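Local coordinates for multi-copper Oxidase CueO (Ochrobactrum, PDB 6EVG), which is a laccase-like multicopper oxidase with activity towards lignin model compounds and lignosulfonate, at residues F127-P132 with H489-E494; I264-R269 with P433-I438; A147-V152 with P172-D177. All blocks are in the same frame, centred on the assembly; numbering follows the deposited sequence.

Contact 1 of 3, residues F127-P132 with H489-E494. With CU (copper (II) ion), chain B.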
loop_
_atom_site.group_PDB
_atom_site.type_symbol
_atom_site.label_atom_id
_atom_site.label_comp_id
_atom_site.label_asym_id
_atom_site.label_seq_id
_atom_site.Cartn_x
_atom_site.Cartn_y
_atom_site.Cartn_z
ATOM N N PHE A 127 9.487 -1.494 3.778
ATOM C CA PHE A 127 9.021 -1.505 2.381
ATOM C C PHE A 127 7.787 -0.622 2.281
ATOM O O PHE A 127 6.724 -0.991 2.760
ATOM C CB PHE A 127 8.740 -2.953 1.953
ATOM C CG PHE A 127 8.159 -3.113 0.586
ATOM C CD1 PHE A 127 8.748 -2.575 -0.550
ATOM C CD2 PHE A 127 7.026 -3.862 0.355
ATOM C CE1 PHE A 127 8.222 -2.777 -1.807
ATOM C CE2 PHE A 127 6.480 -4.040 -0.894
ATOM C CZ PHE A 127 7.098 -3.527 -1.979
ATOM N N ASN A 128 7.996 0.535 1.673
ATOM C CA ASN A 128 7.003 1.616 1.553
ATOM C C ASN A 128 6.661 1.846 0.106
ATOM O O ASN A 128 7.199 1.167 -0.801
ATOM C CB ASN A 128 7.517 2.859 2.280
ATOM C CG ASN A 128 7.991 2.491 3.677
ATOM O OD1 ASN A 128 7.175 2.042 4.488
ATOM N ND2 ASN A 128 9.261 2.680 3.931
ATOM N N TRP A 129 5.808 2.824 -0.179
ATOM C CA TRP A 129 5.412 3.089 -1.561
ATOM C C TRP A 129 4.912 4.515 -1.685
ATOM O O TRP A 129 4.882 5.259 -0.715
ATOM C CB TRP A 129 4.430 2.047 -2.100
ATOM C CG TRP A 129 3.060 2.077 -1.500
ATOM C CD1 TRP A 129 2.681 1.915 -0.204
ATOM C CD2 TRP A 129 1.847 2.147 -2.258
ATOM N NE1 TRP A 129 1.303 1.901 -0.116
ATOM C CE2 TRP A 129 0.775 2.066 -1.373
ATOM C CE3 TRP A 129 1.571 2.293 -3.627
ATOM C CZ2 TRP A 129 -0.562 2.083 -1.814
ATOM C CZ3 TRP A 129 0.281 2.317 -4.073
ATOM C CH2 TRP A 129 -0.799 2.198 -3.154
ATOM N N PHE A 130 4.507 4.893 -2.901
ATOM C CA PHE A 130 3.999 6.245 -3.111
ATOM C C PHE A 130 3.057 6.265 -4.267
ATOM O O PHE A 130 3.168 5.452 -5.209
ATOM C CB PHE A 130 5.156 7.280 -3.263
ATOM C CG PHE A 130 6.214 6.934 -4.233
ATOM C CD1 PHE A 130 6.169 7.349 -5.553
ATOM C CD2 PHE A 130 7.363 6.246 -3.841
ATOM C CE1 PHE A 130 7.212 7.076 -6.437
ATOM C CE2 PHE A 130 8.399 5.936 -4.739
ATOM C CZ PHE A 130 8.306 6.364 -6.012
ATOM N N HIS A 131 2.105 7.199 -4.225
ATOM C CA HIS A 131 0.985 7.194 -5.169
ATOM C C HIS A 131 0.216 8.496 -4.959
ATOM O O HIS A 131 0.402 9.166 -3.945
ATOM C CB HIS A 131 0.093 5.977 -4.898
ATOM C CG HIS A 131 -0.424 5.941 -3.496
ATOM N ND1 HIS A 131 -1.504 6.695 -3.072
ATOM C CD2 HIS A 131 0.057 5.342 -2.398
ATOM C CE1 HIS A 131 -1.676 6.474 -1.773
ATOM N NE2 HIS A 131 -0.763 5.621 -1.346
ATOM N N PRO A 132 -0.681 8.832 -5.877
ATOM C CA PRO A 132 -1.437 10.112 -5.720
ATOM C C PRO A 132 -2.360 10.041 -4.532
ATOM O O PRO A 132 -2.860 8.980 -4.128
ATOM C CB PRO A 132 -2.241 10.221 -7.011
ATOM C CG PRO A 132 -1.450 9.387 -8.004
ATOM C CD PRO A 132 -0.962 8.244 -7.175
ATOM N N HIS A 489 -8.251 7.533 6.440
ATOM C CA HIS A 489 -9.278 7.232 5.467
ATOM C C HIS A 489 -9.363 5.735 5.216
ATOM O O HIS A 489 -8.470 4.985 5.562
ATOM C CB HIS A 489 -9.025 8.001 4.133
ATOM C CG HIS A 489 -7.680 7.756 3.524
ATOM N ND1 HIS A 489 -7.474 6.784 2.576
ATOM C CD2 HIS A 489 -6.486 8.360 3.696
ATOM C CE1 HIS A 489 -6.193 6.819 2.205
ATOM N NE2 HIS A 489 -5.558 7.736 2.904
ATOM N N CYS A 490 -10.410 5.378 4.476
ATOM C CA CYS A 490 -10.499 4.065 3.852
ATOM C C CYS A 490 -9.615 4.082 2.622
ATOM O O CYS A 490 -9.590 5.051 1.864
ATOM C CB CYS A 490 -11.921 3.734 3.499
ATOM S SG CYS A 490 -12.065 2.095 2.759
ATOM N N HIS A 491 -8.902 2.968 2.393
ATOM C CA HIS A 491 -8.062 2.778 1.230
ATOM C C HIS A 491 -8.740 2.044 0.053
ATOM O O HIS A 491 -8.057 1.755 -0.926
ATOM C CB HIS A 491 -6.692 2.147 1.606
ATOM C CG HIS A 491 -5.518 2.699 0.860
ATOM N ND1 HIS A 491 -5.252 2.484 -0.461
ATOM C CD2 HIS A 491 -4.546 3.553 1.304
ATOM C CE1 HIS A 491 -4.146 3.200 -0.798
ATOM N NE2 HIS A 491 -3.693 3.833 0.267
ATOM N N VAL A 492 -10.074 1.820 0.146
ATOM C CA VAL A 492 -10.863 1.569 -1.049
ATOM C C VAL A 492 -11.028 2.927 -1.715
ATOM O O VAL A 492 -11.634 3.812 -1.153
ATOM C CB VAL A 492 -12.229 0.904 -0.709
ATOM C CG1 VAL A 492 -13.134 0.880 -1.912
ATOM C CG2 VAL A 492 -11.994 -0.496 -0.216
ATOM N N LEU A 493 -10.404 3.087 -2.868
ATOM C CA LEU A 493 -10.222 4.447 -3.382
ATOM C C LEU A 493 -11.548 5.099 -3.737
ATOM O O LEU A 493 -11.695 6.342 -3.609
ATOM C CB LEU A 493 -9.266 4.434 -4.560
ATOM C CG LEU A 493 -7.878 3.878 -4.239
ATOM C CD1 LEU A 493 -6.990 4.021 -5.469
ATOM C CD2 LEU A 493 -7.262 4.588 -3.049
ATOM N N GLU A 494 -12.533 4.324 -4.185
ATOM C CA GLU A 494 -13.869 4.866 -4.419
ATOM C C GLU A 494 -14.474 5.447 -3.139
ATOM O O GLU A 494 -15.119 6.518 -3.164
ATOM C CB GLU A 494 -14.777 3.786 -4.988
ATOM C CG GLU A 494 -14.440 3.397 -6.402
ATOM C CD GLU A 494 -13.099 2.704 -6.586
ATOM O OE1 GLU A 494 -12.801 1.779 -5.781
ATOM O OE2 GLU A 494 -12.388 3.056 -7.553
HETATM CU CU CU B . -14.155 1.619 2.534
#
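The imidazole of H491 reaches across to two side chains of strand 126-131, the indole of W129 and the imidazole of H131. Followed outward, CB of H491 packs at 3.4 Å from the carbonyl O of P266. Past CG, the ring carries its far atoms to the other segment: CE1 approaches CZ2 of W129 at 3.9 Å, coming in at the edge of the indole near its plane, while NE2 lies 3.8 Å from NE2 of H131. The two imidazoles meet obliquely, with centroids 5.4 Å apart and planes 77° apart, and H131 NE2 lies at the edge of the H491 ring. The polar partner of that nitrogen is H93.

W129 and H131, two residues apart on the strand, both hold CG between the backbone N and carbonyl carbon (chi1 69° and 57°), which brings CD2 of H131 over the rim of one indole face, 3.2 Å above the plane. H131 ND1 donates to P132 O at 2.9 Å, fixing the ring's rotation.

H491 belongs to the His-Cys-His motif of multicopper oxidases. In relatives the two histidines bind the trinuclear cluster; here C490 SG binds copper at 2.2 Å, alongside H434 and H495, and also accepts a hydrogen bond from V492 N. The sequence thus links the copper thiolate directly to the buried histidines.

Strand 126-131 runs between strands 148-153 and 91-93, whereas strand 486-490 lies between 434-438 and 501-506. Helix 138-144 packs against L493, at the start of helix 493-497.

Contact 2 of 3, residues I264-R269 with P433-I438. With CU (copper (II) ion), chain B; EDO (1,2-ethanediol), chain D.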
loop_
_atom_site.group_PDB
_atom_site.type_symbol
_atom_site.label_atom_id
_atom_site.label_comp_id
_atom_site.label_asym_id
_atom_site.label_seq_id
_atom_site.Cartn_x
_atom_site.Cartn_y
_atom_site.Cartn_z
ATOM N N ILE A 264 -3.918 -9.483 2.111
ATOM C CA ILE A 264 -3.319 -8.173 1.893
ATOM C C ILE A 264 -4.380 -7.280 1.307
ATOM O O ILE A 264 -4.899 -7.532 0.217
ATOM C CB ILE A 264 -2.072 -8.236 0.993
ATOM C CG1 ILE A 264 -1.141 -9.396 1.308
ATOM C CG2 ILE A 264 -1.320 -6.920 1.031
ATOM C CD1 ILE A 264 -0.061 -9.640 0.405
ATOM N N SER A 265 -4.705 -6.185 2.032
ATOM C CA SER A 265 -5.694 -5.215 1.561
ATOM C C SER A 265 -4.986 -4.022 0.918
ATOM O O SER A 265 -3.761 -3.854 1.112
ATOM C CB SER A 265 -6.617 -4.798 2.734
ATOM O OG SER A 265 -5.969 -4.032 3.710
ATOM N N PRO A 266 -5.726 -3.190 0.183
ATOM C CA PRO A 266 -5.081 -2.068 -0.519
ATOM C C PRO A 266 -4.267 -1.187 0.407
ATOM O O PRO A 266 -4.779 -0.697 1.416
ATOM C CB PRO A 266 -6.269 -1.338 -1.153
ATOM C CG PRO A 266 -7.260 -2.458 -1.427
ATOM C CD PRO A 266 -7.135 -3.342 -0.212
ATOM N N GLY A 267 -3.018 -0.951 -0.001
ATOM C CA GLY A 267 -2.109 -0.142 0.784
ATOM C C GLY A 267 -1.217 -0.863 1.740
ATOM O O GLY A 267 -0.191 -0.294 2.162
ATOM N N GLU A 268 -1.553 -2.102 2.101
ATOM C CA GLU A 268 -0.708 -2.904 2.959
ATOM C C GLU A 268 0.455 -3.491 2.193
ATOM O O GLU A 268 0.373 -3.786 0.999
ATOM C CB GLU A 268 -1.497 -4.063 3.603
ATOM C CG GLU A 268 -2.570 -3.672 4.597
ATOM C CD GLU A 268 -3.054 -4.940 5.328
ATOM O OE1 GLU A 268 -3.931 -5.633 4.760
ATOM O OE2 GLU A 268 -2.513 -5.209 6.431
ATOM N N ARG A 269 1.514 -3.715 2.989
ATOM C CA ARG A 269 2.701 -4.420 2.493
ATOM C C ARG A 269 3.043 -5.546 3.439
ATOM O O ARG A 269 2.973 -5.393 4.658
ATOM C CB ARG A 269 3.950 -3.503 2.383
ATOM C CG ARG A 269 3.863 -2.415 1.316
ATOM C CD ARG A 269 3.130 -1.158 1.757
ATOM N NE ARG A 269 3.909 -0.420 2.735
ATOM C CZ ARG A 269 3.397 0.416 3.626
ATOM N NH1 ARG A 269 2.073 0.613 3.720
ATOM N NH2 ARG A 269 4.218 1.092 4.437
ATOM N N PRO A 433 -15.776 -5.197 4.778
ATOM C CA PRO A 433 -14.525 -4.789 5.408
ATOM C C PRO A 433 -13.951 -3.525 4.738
ATOM O O PRO A 433 -14.262 -3.278 3.568
ATOM C CB PRO A 433 -13.606 -5.967 5.147
ATOM C CG PRO A 433 -14.322 -6.958 4.352
ATOM C CD PRO A 433 -15.622 -6.416 3.973
ATOM N N HIS A 434 -13.152 -2.789 5.502
ATOM C CA HIS A 434 -12.517 -1.562 4.960
ATOM C C HIS A 434 -11.085 -1.500 5.393
ATOM O O HIS A 434 -10.780 -1.684 6.571
ATOM C CB HIS A 434 -13.227 -0.285 5.460
ATOM C CG HIS A 434 -14.661 -0.173 5.037
ATOM N ND1 HIS A 434 -15.085 0.571 3.948
ATOM C CD2 HIS A 434 -15.786 -0.743 5.569
ATOM C CE1 HIS A 434 -16.387 0.438 3.831
ATOM N NE2 HIS A 434 -16.836 -0.360 4.779
ATOM N N PRO A 435 -10.150 -1.187 4.461
ATOM C CA PRO A 435 -8.732 -0.956 4.866
ATOM C C PRO A 435 -8.545 0.469 5.398
ATOM O O PRO A 435 -8.655 1.430 4.709
ATOM C CB PRO A 435 -8.008 -1.197 3.558
ATOM C CG PRO A 435 -8.976 -0.787 2.482
ATOM C CD PRO A 435 -10.360 -1.148 3.025
ATOM N N PHE A 436 -8.188 0.568 6.659
ATOM C CA PHE A 436 -7.853 1.827 7.307
ATOM C C PHE A 436 -6.421 2.225 6.989
ATOM O O PHE A 436 -5.527 1.417 7.193
ATOM C CB PHE A 436 -7.981 1.632 8.816
ATOM C CG PHE A 436 -7.537 2.801 9.641
ATOM C CD1 PHE A 436 -8.381 3.888 9.820
ATOM C CD2 PHE A 436 -6.327 2.834 10.281
ATOM C CE1 PHE A 436 -7.971 4.945 10.623
ATOM C CE2 PHE A 436 -5.920 3.864 11.057
ATOM C CZ PHE A 436 -6.759 4.972 11.211
ATOM N N HIS A 437 -6.191 3.493 6.615
ATOM C CA HIS A 437 -4.835 4.021 6.500
ATOM C C HIS A 437 -4.772 5.380 7.171
ATOM O O HIS A 437 -5.665 6.217 6.994
ATOM C CB HIS A 437 -4.387 4.136 5.008
ATOM C CG HIS A 437 -3.067 4.838 4.789
ATOM N ND1 HIS A 437 -1.913 4.474 5.484
ATOM C CD2 HIS A 437 -2.698 5.835 3.946
ATOM C CE1 HIS A 437 -0.912 5.277 5.074
ATOM N NE2 HIS A 437 -1.356 6.082 4.139
ATOM N N ILE A 438 -3.721 5.567 7.973
ATOM C CA ILE A 438 -3.418 6.877 8.567
ATOM C C ILE A 438 -2.102 7.388 8.004
ATOM O O ILE A 438 -1.100 6.672 7.961
ATOM C CB ILE A 438 -3.441 6.804 10.103
ATOM C CG1 ILE A 438 -3.303 8.215 10.699
ATOM C CG2 ILE A 438 -2.429 5.854 10.691
ATOM C CD1 ILE A 438 -3.792 8.318 12.154
HETATM CU CU CU B . -14.155 1.619 2.534
HETATM C C1 EDO D . -4.373 -6.732 9.233
HETATM O O1 EDO D . -4.539 -5.709 8.255
HETATM C C2 EDO D . -5.614 -6.820 10.089
HETATM O O2 EDO D . -6.768 -7.265 9.357
#
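S265 and P435 mark the closest backbone approach, with CA atoms 6.2 Å apart, where a type II turn from S265 to E268, closed by E268 N bonding to S265 O, comes up to strand 434-438. P435 points its ring at this turn. Its CB touches S265 OG at 3.5 Å and its CG reaches CD of P266 at 4.1 Å, the two proline rings crossing at a slant.

The loop is braced internally. S265 turns OG between its backbone N and carbonyl carbon (chi1 69°), and both OG and the backbone N reach OE1 of E268. The N bond, 2.9 Å from S265 N to E268 OE1, comes on the anti side, while OG, 2.8 Å from the same oxygen, sits above the carboxylate plane. A salt bridge to K461 engages OE2, which also accepts a hydrogen bond from 1,2-ethanediol, probably from the crystallisation liquor. G267 adopts a positive phi (93°), and its carbonyl O receives R269 NH1 at 2.9 Å, in the guanidinium plane and nearly in line with the C=O bond; D462 takes another arm of that arginine.

H434 and F436 alternate to the other side of the strand from P435. There H434 ND1 binds copper at 2.0 Å, together with C490 and H495. Strand 434-438 runs between 486-490 and 463-466, while the turn joins strand 262-264 to 269-275 and packs on L465 and T463.

Contact 3 of 3, residues A147-V152 with P172-D177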
loop_
_atom_site.group_PDB
_atom_site.type_symbol
_atom_site.label_atom_id
_atom_site.label_comp_id
_atom_site.label_asym_id
_atom_site.label_seq_id
_atom_site.Cartn_x
_atom_site.Cartn_y
_atom_site.Cartn_z
ATOM N N ALA A 147 2.169 4.932 -9.458
ATOM C CA ALA A 147 2.680 4.449 -8.176
ATOM C C ALA A 147 4.128 4.109 -8.341
ATOM O O ALA A 147 4.577 3.799 -9.438
ATOM C CB ALA A 147 1.947 3.218 -7.673
ATOM N N GLY A 148 4.850 4.133 -7.215
ATOM C CA GLY A 148 6.213 3.580 -7.170
ATOM C C GLY A 148 6.456 2.990 -5.781
ATOM O O GLY A 148 5.610 3.072 -4.921
ATOM N N LEU A 149 7.633 2.395 -5.638
ATOM C CA LEU A 149 8.010 1.685 -4.419
ATOM C C LEU A 149 9.163 2.403 -3.748
ATOM O O LEU A 149 9.957 3.061 -4.412
ATOM C CB LEU A 149 8.377 0.226 -4.737
ATOM C CG LEU A 149 7.317 -0.551 -5.470
ATOM C CD1 LEU A 149 7.809 -1.961 -5.787
ATOM C CD2 LEU A 149 6.001 -0.608 -4.694
ATOM N N MET A 150 9.274 2.270 -2.422
ATOM C CA MET A 150 10.299 2.993 -1.666
ATOM C C MET A 150 10.796 2.192 -0.503
ATOM O O MET A 150 10.051 2.059 0.482
ATOM C CB MET A 150 9.729 4.363 -1.224
ATOM C CG MET A 150 10.747 5.230 -0.522
ATOM S SD MET A 150 10.175 6.949 -0.284
ATOM C CE MET A 150 10.388 7.641 -1.896
ATOM N N VAL A 151 11.983 1.625 -0.609
ATOM C CA VAL A 151 12.599 0.871 0.458
ATOM C C VAL A 151 13.507 1.765 1.280
ATOM O O VAL A 151 14.344 2.483 0.713
ATOM C CB VAL A 151 13.388 -0.336 -0.120
ATOM C CG1 VAL A 151 14.267 -0.966 0.952
ATOM C CG2 VAL A 151 12.441 -1.345 -0.726
ATOM N N VAL A 152 13.344 1.727 2.606
ATOM C CA VAL A 152 14.318 2.291 3.530
ATOM C C VAL A 152 15.139 1.122 4.061
ATOM O O VAL A 152 14.570 0.180 4.614
ATOM C CB VAL A 152 13.661 3.062 4.696
ATOM C CG1 VAL A 152 14.715 3.478 5.708
ATOM C CG2 VAL A 152 12.931 4.285 4.142
ATOM N N PRO A 172 10.063 -7.516 -5.688
ATOM C CA PRO A 172 8.792 -6.846 -5.350
ATOM C C PRO A 172 7.672 -7.365 -6.239
ATOM O O PRO A 172 7.870 -7.585 -7.436
ATOM C CB PRO A 172 9.089 -5.370 -5.648
ATOM C CG PRO A 172 10.053 -5.441 -6.796
ATOM C CD PRO A 172 10.884 -6.696 -6.587
ATOM N N LEU A 173 6.486 -7.517 -5.599
ATOM C CA LEU A 173 5.276 -7.960 -6.299
ATOM C C LEU A 173 4.164 -6.970 -5.988
ATOM O O LEU A 173 3.670 -6.912 -4.853
ATOM C CB LEU A 173 4.815 -9.351 -5.848
ATOM C CG LEU A 173 5.865 -10.481 -5.993
ATOM C CD1 LEU A 173 5.240 -11.792 -5.423
ATOM C CD2 LEU A 173 6.341 -10.674 -7.419
ATOM N N VAL A 174 3.726 -6.240 -7.003
ATOM C CA VAL A 174 2.622 -5.293 -6.867
ATOM C C VAL A 174 1.386 -5.964 -7.477
ATOM O O VAL A 174 1.293 -6.162 -8.704
ATOM C CB VAL A 174 2.927 -3.945 -7.585
ATOM C CG1 VAL A 174 1.742 -3.019 -7.416
ATOM C CG2 VAL A 174 4.224 -3.359 -7.059
ATOM N N LEU A 175 0.452 -6.302 -6.591
ATOM C CA LEU A 175 -0.759 -7.031 -6.970
ATOM C C LEU A 175 -1.870 -6.024 -7.294
ATOM O O LEU A 175 -2.168 -5.157 -6.441
ATOM C CB LEU A 175 -1.217 -7.934 -5.831
ATOM C CG LEU A 175 -0.182 -8.860 -5.197
ATOM C CD1 LEU A 175 -0.799 -9.717 -4.099
ATOM C CD2 LEU A 175 0.521 -9.763 -6.230
ATOM N N GLN A 176 -2.480 -6.144 -8.471
ATOM C CA GLN A 176 -3.559 -5.247 -8.876
ATOM C C GLN A 176 -4.592 -6.027 -9.684
ATOM O O GLN A 176 -4.428 -7.219 -9.979
ATOM C CB GLN A 176 -3.049 -4.034 -9.650
ATOM C CG GLN A 176 -2.113 -3.162 -8.862
ATOM C CD GLN A 176 -1.470 -2.090 -9.691
ATOM O OE1 GLN A 176 -0.827 -2.380 -10.732
ATOM N NE2 GLN A 176 -1.619 -0.829 -9.245
ATOM N N ASP A 177 -5.684 -5.368 -10.036
ATOM C CA ASP A 177 -6.686 -5.907 -10.915
ATOM C C ASP A 177 -7.146 -4.892 -11.941
ATOM O O ASP A 177 -6.920 -3.687 -11.788
ATOM C CB ASP A 177 -7.874 -6.531 -10.164
ATOM C CG ASP A 177 -8.741 -5.608 -9.340
ATOM O OD1 ASP A 177 -8.300 -4.491 -9.035
ATOM O OD2 ASP A 177 -9.896 -6.037 -8.964
#
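L149 carries this contact, pointing its side chain from strand 148-153 onto P172 and V174 of strand 170-178. CG lies anti to the carbonyl carbon (chi1 -55°); chi2 178° sets CD1 anti to CA and so carries that methyl onto P172 CB, while CD2 branches off toward V174. CD1 meets CB of P172 at 3.6 Å, the leucine passing aslant over the proline, and it comes to 4.1 Å from CG2 of V174. The second methyl, CD2, faces that same CG2 at 4.0 Å, leucine and valine meeting tip to tip.

The backbones stay well apart, with CA of L149 and CA of P172 separated by 8.6 Å, because the two strands belong to different sheets. Multicopper oxidases of this kind are built from cupredoxin-like beta domains, and here strand 148-153 belongs to a five-stranded sheet while strand 170-178 runs in a seven-stranded one, between 202-205 and 219-226. The side chains therefore join the two sheets through purely apolar contacts.

L149 also packs on W129 of strand 126-131 and on L225 of strand 219-226, so its side chain lies at the interface of the two sheets. On the strand of P172 and V174, the backbone is gripped by the amide of N206, which bonds to P172 O and V174 N, while L173 turns away toward L222 and V205.

In the fold
Along the chain, contact 3 closes before contact 2 opens, and both fall within the stretch of chain enclosed by contact 1. The centres of contacts 1 and 2 lie about 8 Å apart and those of contacts 1 and 3 about 11 Å; contacts 2 and 3 do not touch, their nearest atoms being about 5 Å apart. Contacts 1 and 2 share the sheet holding strands 486-490 and 434-438, and both reach the copper ion. Contacts 1 and 3 share another through strands 126-131 and 148-153. Contact 1 thus links early and late sequence; F127 O to R269 NE ties strand 126-131 to the 264-269 turn, and the backbone bond H491 N to P435 O joins the copper-bearing segments.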